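Local coordinates for protein lactate racemase (Thermoanaerobacterium thermosaccharolyticum, PDB 2YJG) that interconverts the D- and L-isomers of lactate as a homodimer, using a nickel-pincer cofactor derived from nicotinic acid mononucleotide, at residues 360-363 against 364-368; 185-188 against 189-193; 264-267 against 268-272. One frame throughout, in Å; residues are numbered along the deposited sequence.

Overall arrangement
From the N terminus the chain reaches contact 2 first, then contact 3, then contact 1; each is made by adjoining residues, so they follow in series and none nests within or crosses another. Contact 2 (185-193) closes a tight turn in the loop between strand 178-179 and helix 193-198, beside the mixed sheet of the N-terminal domain. Contact 3 (264-272) finishes helix 257-270 and hands the chain to strand 271-277, which pairs with strand 422-425. Contact 1 (360-368) is a stretch of helix 357-369 in the C-terminal domain, leading to strand 371-375 of the parallel sheet. Their centres stand about 25 to 26 Å apart.

Contact 1. Residues 360-363 against 364-368; sequences AQIL and ARILI
Four successive i to i+4 hydrogen bonds tie residues 360-363 to 364-367, from Ala364 N to Ala360 O at 2.8 Å through to Leu367 N on Leu363 O at 3.0 Å. On one flank Ile362 and Arg365 run alongside each other. The CG2 methyl of Ile362 lies over one face of the guanidinium, 3.7 Å from Arg365 NH2. The arginine chain leaves the helix extended and bends at chi3 (78°), which brings its planar end back over that methyl. NH2 is also salt-bridged to Glu304, so the group is held at its polar end by the carboxylate and on a face by the isoleucine. These residues form a little over two turns of helix 357-369 of the C-terminal domain, packed against helices 293-305 and 326-333. On another flank, Leu363 CG meets Leu367 CD1 at 3.8 Å, the two chains set at a slant to each other. Leu363 CD1 also comes 4.0 Å from Leu367 CG, so the branch of one leucine sits against the branch of the other. Ile366 CD1 reaches Ile362 CG2 more loosely, at 4.4 Å. The Gln361 amide has its partner outside these turns, NE2 donating to the backbone O of Ser202.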
loop_
_atom_site.group_PDB
_atom_site.type_symbol
_atom_site.label_atom_id
_atom_site.label_comp_id
_atom_site.label_asym_id
_atom_site.label_seq_id
_atom_site.Cartn_x
_atom_site.Cartn_y
_atom_site.Cartn_z
ATOM N N ALA A 360 -17.152 0.763 -31.341
ATOM C CA ALA A 360 -18.032 1.362 -32.334
ATOM C C ALA A 360 -18.248 0.463 -33.568
ATOM O O ALA A 360 -19.354 0.407 -34.138
ATOM C CB ALA A 360 -17.553 2.818 -32.812
ATOM N N GLN A 361 -17.181 -0.209 -33.999
ATOM C CA GLN A 361 -17.246 -1.050 -35.164
ATOM C C GLN A 361 -18.251 -2.181 -34.899
ATOM O O GLN A 361 -19.135 -2.502 -35.725
ATOM C CB GLN A 361 -15.852 -1.621 -35.423
ATOM C CG GLN A 361 -15.782 -2.417 -36.722
ATOM C CD GLN A 361 -14.401 -2.969 -37.027
ATOM O OE1 GLN A 361 -13.402 -2.566 -36.413
ATOM N NE2 GLN A 361 -14.341 -3.889 -37.994
ATOM N N ILE A 362 -18.080 -2.839 -33.764
ATOM C CA ILE A 362 -19.044 -3.890 -33.390
ATOM C C ILE A 362 -20.447 -3.430 -33.266
ATOM O O ILE A 362 -21.350 -4.123 -33.790
ATOM C CB ILE A 362 -18.580 -4.628 -32.121
ATOM C CG1 ILE A 362 -17.261 -5.261 -32.469
ATOM C CG2 ILE A 362 -19.744 -5.720 -31.554
ATOM C CD1 ILE A 362 -16.411 -5.768 -31.278
ATOM N N LEU A 363 -20.702 -2.279 -32.615
ATOM C CA LEU A 363 -22.082 -1.769 -32.550
ATOM C C LEU A 363 -22.620 -1.444 -33.937
ATOM O O LEU A 363 -23.763 -1.801 -34.261
ATOM C CB LEU A 363 -22.159 -0.555 -31.628
ATOM C CG LEU A 363 -23.487 0.164 -31.457
ATOM C CD1 LEU A 363 -24.508 -0.869 -30.837
ATOM C CD2 LEU A 363 -23.346 1.435 -30.576
ATOM N N ALA A 364 -21.790 -0.827 -34.815
ATOM C CA ALA A 364 -22.211 -0.613 -36.184
ATOM C C ALA A 364 -22.573 -1.932 -36.909
ATOM O O ALA A 364 -23.553 -1.990 -37.599
ATOM C CB ALA A 364 -21.163 0.277 -37.030
ATOM N N ARG A 365 -21.794 -2.981 -36.735
ATOM C CA ARG A 365 -22.102 -4.302 -37.333
ATOM C C ARG A 365 -23.538 -4.696 -36.918
ATOM O O ARG A 365 -24.367 -5.076 -37.757
ATOM C CB ARG A 365 -21.090 -5.358 -36.884
ATOM C CG ARG A 365 -21.363 -6.691 -37.435
ATOM C CD ARG A 365 -20.445 -7.705 -36.890
ATOM N NE ARG A 365 -20.859 -8.113 -35.530
ATOM C CZ ARG A 365 -20.043 -8.461 -34.551
ATOM N NH1 ARG A 365 -18.710 -8.410 -34.679
ATOM N NH2 ARG A 365 -20.560 -8.782 -33.380
ATOM N N ILE A 366 -23.863 -4.537 -35.625
ATOM C CA ILE A 366 -25.216 -4.886 -35.144
ATOM C C ILE A 366 -26.292 -4.059 -35.775
ATOM O O ILE A 366 -27.203 -4.587 -36.321
ATOM C CB ILE A 366 -25.290 -4.805 -33.615
ATOM C CG1 ILE A 366 -24.304 -5.787 -33.077
ATOM C CG2 ILE A 366 -26.711 -5.186 -33.056
ATOM C CD1 ILE A 366 -24.095 -5.641 -31.564
ATOM N N LEU A 367 -26.140 -2.749 -35.758
ATOM C CA LEU A 367 -27.135 -1.837 -36.184
ATOM C C LEU A 367 -27.353 -1.798 -37.692
ATOM O O LEU A 367 -28.332 -1.192 -38.176
ATOM C CB LEU A 367 -26.777 -0.440 -35.638
ATOM C CG LEU A 367 -26.668 -0.196 -34.143
ATOM C CD1 LEU A 367 -26.283 1.290 -33.824
ATOM C CD2 LEU A 367 -27.998 -0.525 -33.500
ATOM N N ILE A 368 -26.424 -2.358 -38.464
ATOM C CA ILE A 368 -26.616 -2.442 -39.908
ATOM C C ILE A 368 -27.658 -3.480 -40.241
ATOM O O ILE A 368 -28.378 -3.264 -41.192
ATOM C CB ILE A 368 -25.314 -2.781 -40.676
ATOM C CG1 ILE A 368 -24.351 -1.582 -40.610
ATOM C CG2 ILE A 368 -25.616 -3.110 -42.179
ATOM C CD1 ILE A 368 -22.958 -1.990 -40.966
#

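Contact 2. Residues 185-188 against 189-193; sequences SILP and GIASV
Ala191 N donates to Pro188 O at 3.2 Å, closing a type I beta turn from Pro188 to Ala191. An overlapping bond runs from Ile190 N to Ile186 O, 3.1 Å long. Both are straight at hydrogen (169° and 161°), yet both donors stand above the plane of the carbonyl they use. The peptide before Pro188 is cis, reversing the backbone just ahead of the turn. Gly189 fits closely inside the bend: its CA approaches Ser185 O at 3.5 Å in a CA-H...O contact. Ile190 CG1 sits between its backbone N and carbonyl carbon (chi1 63°), which lays it 3.6 Å from Ser185 O. Ile186 and Ile190 run alongside each other, Ile186 CD1 to Ile190 CD1 4.2 Å, and both touch Ile69 of strand 66-71. Further out, Gly189 and Ile190 make backbone bonds with Gly106 and Asn156, and Ser192 caps the next helix through OG, bonded to Cys195 N and Glu154. The turn lies beside the probable cofactor site, the Pro188 side chain about 4 Å from that of Lys184, the likely covalent attachment point, and about 5 Å from that of His200. From just ahead of the turn, Leu187 brings its CD1 methyl 3.6 Å from Ala191 CB.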
loop_
_atom_site.group_PDB
_atom_site.type_symbol
_atom_site.label_atom_id
_atom_site.label_comp_id
_atom_site.label_asym_id
_atom_site.label_seq_id
_atom_site.Cartn_x
_atom_site.Cartn_y
_atom_site.Cartn_z
ATOM N N SER A 185 -2.854 -12.059 -20.375
ATOM C CA SER A 185 -1.908 -11.466 -19.422
ATOM C C SER A 185 -0.692 -10.840 -20.158
ATOM O O SER A 185 -0.040 -9.961 -19.604
ATOM C CB SER A 185 -1.464 -12.500 -18.389
ATOM O OG SER A 185 -2.568 -12.910 -17.596
ATOM N N ILE A 186 -0.359 -11.332 -21.355
ATOM C CA ILE A 186 0.737 -10.797 -22.127
ATOM C C ILE A 186 0.262 -9.716 -23.084
ATOM O O ILE A 186 0.729 -8.597 -22.994
ATOM C CB ILE A 186 1.500 -11.860 -22.903
ATOM C CG1 ILE A 186 1.866 -13.025 -21.974
ATOM C CG2 ILE A 186 2.660 -11.221 -23.698
ATOM C CD1 ILE A 186 2.886 -12.697 -20.829
ATOM N N LEU A 187 -0.679 -10.049 -23.976
ATOM C CA LEU A 187 -1.196 -9.087 -24.932
ATOM C C LEU A 187 -2.730 -9.143 -24.806
ATOM O O LEU A 187 -3.336 -10.151 -25.132
ATOM C CB LEU A 187 -0.732 -9.454 -26.344
ATOM C CG LEU A 187 -1.188 -8.613 -27.535
ATOM C CD1 LEU A 187 -0.694 -7.181 -27.444
ATOM C CD2 LEU A 187 -0.818 -9.265 -28.896
ATOM N N PRO A 188 -3.360 -8.080 -24.270
ATOM C CA PRO A 188 -2.785 -6.775 -24.023
ATOM C C PRO A 188 -2.064 -6.505 -22.692
ATOM O O PRO A 188 -1.476 -5.423 -22.531
ATOM C CB PRO A 188 -3.997 -5.870 -24.154
ATOM C CG PRO A 188 -5.202 -6.752 -23.576
ATOM C CD PRO A 188 -4.772 -8.173 -23.824
ATOM N N GLY A 189 -2.123 -7.415 -21.732
ATOM C CA GLY A 189 -1.907 -7.062 -20.341
ATOM C C GLY A 189 -0.625 -6.321 -19.985
ATOM O O GLY A 189 -0.649 -5.362 -19.180
ATOM N N ILE A 190 0.481 -6.722 -20.588
ATOM C CA ILE A 190 1.798 -6.083 -20.297
ATOM C C ILE A 190 2.477 -5.604 -21.586
ATOM O O ILE A 190 3.664 -5.566 -21.656
ATOM C CB ILE A 190 2.732 -6.990 -19.467
ATOM C CG1 ILE A 190 3.124 -8.321 -20.210
ATOM C CG2 ILE A 190 2.126 -7.220 -18.086
ATOM C CD1 ILE A 190 4.356 -9.013 -19.572
ATOM N N ALA A 191 1.685 -5.256 -22.592
ATOM C CA ALA A 191 2.175 -4.823 -23.916
ATOM C C ALA A 191 2.171 -3.330 -24.034
ATOM O O ALA A 191 1.561 -2.612 -23.219
ATOM C CB ALA A 191 1.276 -5.369 -25.037
ATOM N N SER A 192 2.852 -2.854 -25.068
ATOM C CA SER A 192 2.887 -1.397 -25.368
ATOM C C SER A 192 1.561 -0.905 -25.881
ATOM O O SER A 192 0.810 -1.684 -26.503
ATOM C CB SER A 192 3.956 -1.102 -26.417
ATOM O OG SER A 192 3.611 -1.640 -27.671
ATOM N N VAL A 193 1.247 0.380 -25.647
ATOM C CA VAL A 193 -0.075 0.906 -26.076
ATOM C C VAL A 193 -0.252 0.648 -27.599
ATOM O O VAL A 193 -1.325 0.308 -28.045
ATOM C CB VAL A 193 -0.329 2.392 -25.731
ATOM C CG1 VAL A 193 -1.689 2.848 -26.247
ATOM C CG2 VAL A 193 -0.261 2.645 -24.235
#

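Contact 3. Residues 264-267 against 268-272; sequences EFVS and EIATV
Backbone hydrogen bonds carry helix 257-270 through its last turn: Glu268 N donates to Glu264 O, Ile269 N to Phe265 O and Ala270 N to Val266 O, the last at 2.8 Å. The series ends with Thr271 N on Ser267 O at 3.0 Å, although Thr271 is already the first residue to leave helical geometry and opens strand 271-277.

Polar side chains close this end. Thr271 OG1 donates to the same Ser267 carbonyl at 2.6 Å, so one oxygen accepts both the amide and the hydroxyl of a single residue. With OG1 beside its own backbone N (chi1 -58°), the threonine can direct both donors back to the final turn. A water joins the two hydroxyls, lying 2.8 Å from Ser267 OG and donating to Thr271 OG1 at 2.7 Å.

Apolar packing occupies other flanks. Ile269 passes over one face of the Phe265 ring at a slant; its CG1 sits 4.1 Å above the ring plane, displaced toward the rim. Val266 CG1 meets Ala270 CB at 4.4 Å, and both residues pack on Pro173 of strand 173-174. At the junction, Ala270, the last helical residue, and Val272 of the strand both make backbone bonds with Ile422 of strand 422-425.

Glu264 OE1 lies 6.3 Å from Glu268 OE2 on the exposed side, a spacing that would leave at most mild repulsion. The doubly gripped Ser267 carbonyl and the water bridge instead tie the first strand residue to the helix end, fixing the threonine hydroxyl where helix changes to strand.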
loop_
_atom_site.group_PDB
_atom_site.type_symbol
_atom_site.label_atom_id
_atom_site.label_comp_id
_atom_site.label_asym_id
_atom_site.label_seq_id
_atom_site.Cartn_x
_atom_site.Cartn_y
_atom_site.Cartn_z
ATOM N N GLU A 264 -12.998 -24.744 -22.018
ATOM C CA GLU A 264 -13.927 -25.827 -22.282
ATOM C C GLU A 264 -14.955 -25.869 -21.164
ATOM O O GLU A 264 -16.111 -26.055 -21.426
ATOM C CB GLU A 264 -13.251 -27.201 -22.447
ATOM C CG GLU A 264 -12.390 -27.294 -23.682
ATOM C CD GLU A 264 -11.401 -28.464 -23.603
ATOM O OE1 GLU A 264 -11.311 -29.149 -22.558
ATOM O OE2 GLU A 264 -10.734 -28.699 -24.596
ATOM N N PHE A 265 -14.536 -25.716 -19.928
ATOM C CA PHE A 265 -15.440 -25.718 -18.800
ATOM C C PHE A 265 -16.474 -24.546 -18.944
ATOM O O PHE A 265 -17.690 -24.731 -18.821
ATOM C CB PHE A 265 -14.652 -25.674 -17.475
ATOM C CG PHE A 265 -15.525 -25.590 -16.253
ATOM C CD1 PHE A 265 -16.236 -26.683 -15.811
ATOM C CD2 PHE A 265 -15.651 -24.410 -15.558
ATOM C CE1 PHE A 265 -17.068 -26.571 -14.718
ATOM C CE2 PHE A 265 -16.472 -24.331 -14.434
ATOM C CZ PHE A 265 -17.163 -25.411 -14.034
ATOM N N VAL A 266 -15.969 -23.358 -19.207
ATOM C CA VAL A 266 -16.793 -22.171 -19.357
ATOM C C VAL A 266 -17.733 -22.348 -20.499
ATOM O O VAL A 266 -18.891 -21.983 -20.328
ATOM C CB VAL A 266 -15.965 -20.867 -19.403
ATOM C CG1 VAL A 266 -16.824 -19.666 -19.665
ATOM C CG2 VAL A 266 -15.221 -20.670 -18.068
ATOM N N SER A 267 -17.285 -22.860 -21.655
ATOM C CA SER A 267 -18.219 -23.133 -22.764
ATOM C C SER A 267 -19.414 -24.045 -22.330
ATOM O O SER A 267 -20.598 -23.824 -22.734
ATOM C CB SER A 267 -17.470 -23.803 -23.929
ATOM O OG SER A 267 -18.333 -23.856 -25.027
ATOM N N GLU A 268 -19.112 -25.095 -21.548
ATOM C CA GLU A 268 -20.198 -25.995 -21.091
ATOM C C GLU A 268 -21.238 -25.230 -20.249
ATOM O O GLU A 268 -22.401 -25.417 -20.450
ATOM C CB GLU A 268 -19.673 -27.215 -20.305
ATOM C CG GLU A 268 -18.711 -28.085 -21.060
ATOM C CD GLU A 268 -18.348 -29.409 -20.321
ATOM O OE1 GLU A 268 -19.166 -29.906 -19.471
ATOM O OE2 GLU A 268 -17.233 -29.944 -20.608
ATOM N N ILE A 269 -20.808 -24.303 -19.375
ATOM C CA ILE A 269 -21.696 -23.556 -18.477
ATOM C C ILE A 269 -22.402 -22.420 -19.196
ATOM O O ILE A 269 -23.618 -22.172 -18.962
ATOM C CB ILE A 269 -20.937 -22.872 -17.320
ATOM C CG1 ILE A 269 -20.134 -23.845 -16.469
ATOM C CG2 ILE A 269 -21.912 -22.104 -16.371
ATOM C CD1 ILE A 269 -20.513 -25.258 -16.560
ATOM N N ALA A 270 -21.664 -21.720 -20.058
ATOM C CA ALA A 270 -22.176 -20.461 -20.632
ATOM C C ALA A 270 -22.887 -20.612 -21.967
ATOM O O ALA A 270 -23.589 -19.693 -22.374
ATOM C CB ALA A 270 -21.041 -19.479 -20.747
ATOM N N THR A 271 -22.724 -21.733 -22.682
ATOM C CA THR A 271 -23.295 -21.844 -24.041
ATOM C C THR A 271 -24.800 -21.999 -23.986
ATOM O O THR A 271 -25.292 -22.803 -23.230
ATOM C CB THR A 271 -22.646 -22.942 -24.874
ATOM O OG1 THR A 271 -21.241 -22.662 -24.943
ATOM C CG2 THR A 271 -23.233 -23.000 -26.318
ATOM N N VAL A 272 -25.528 -21.211 -24.759
ATOM C CA VAL A 272 -26.977 -21.400 -24.908
ATOM C C VAL A 272 -27.291 -21.529 -26.383
ATOM O O VAL A 272 -26.617 -20.933 -27.231
ATOM C CB VAL A 272 -27.755 -20.244 -24.277
ATOM C CG1 VAL A 272 -27.455 -20.179 -22.783
ATOM C CG2 VAL A 272 -27.428 -18.898 -25.021
HETATM O O HOH W 1 -19.602 -22.629 -27.138
#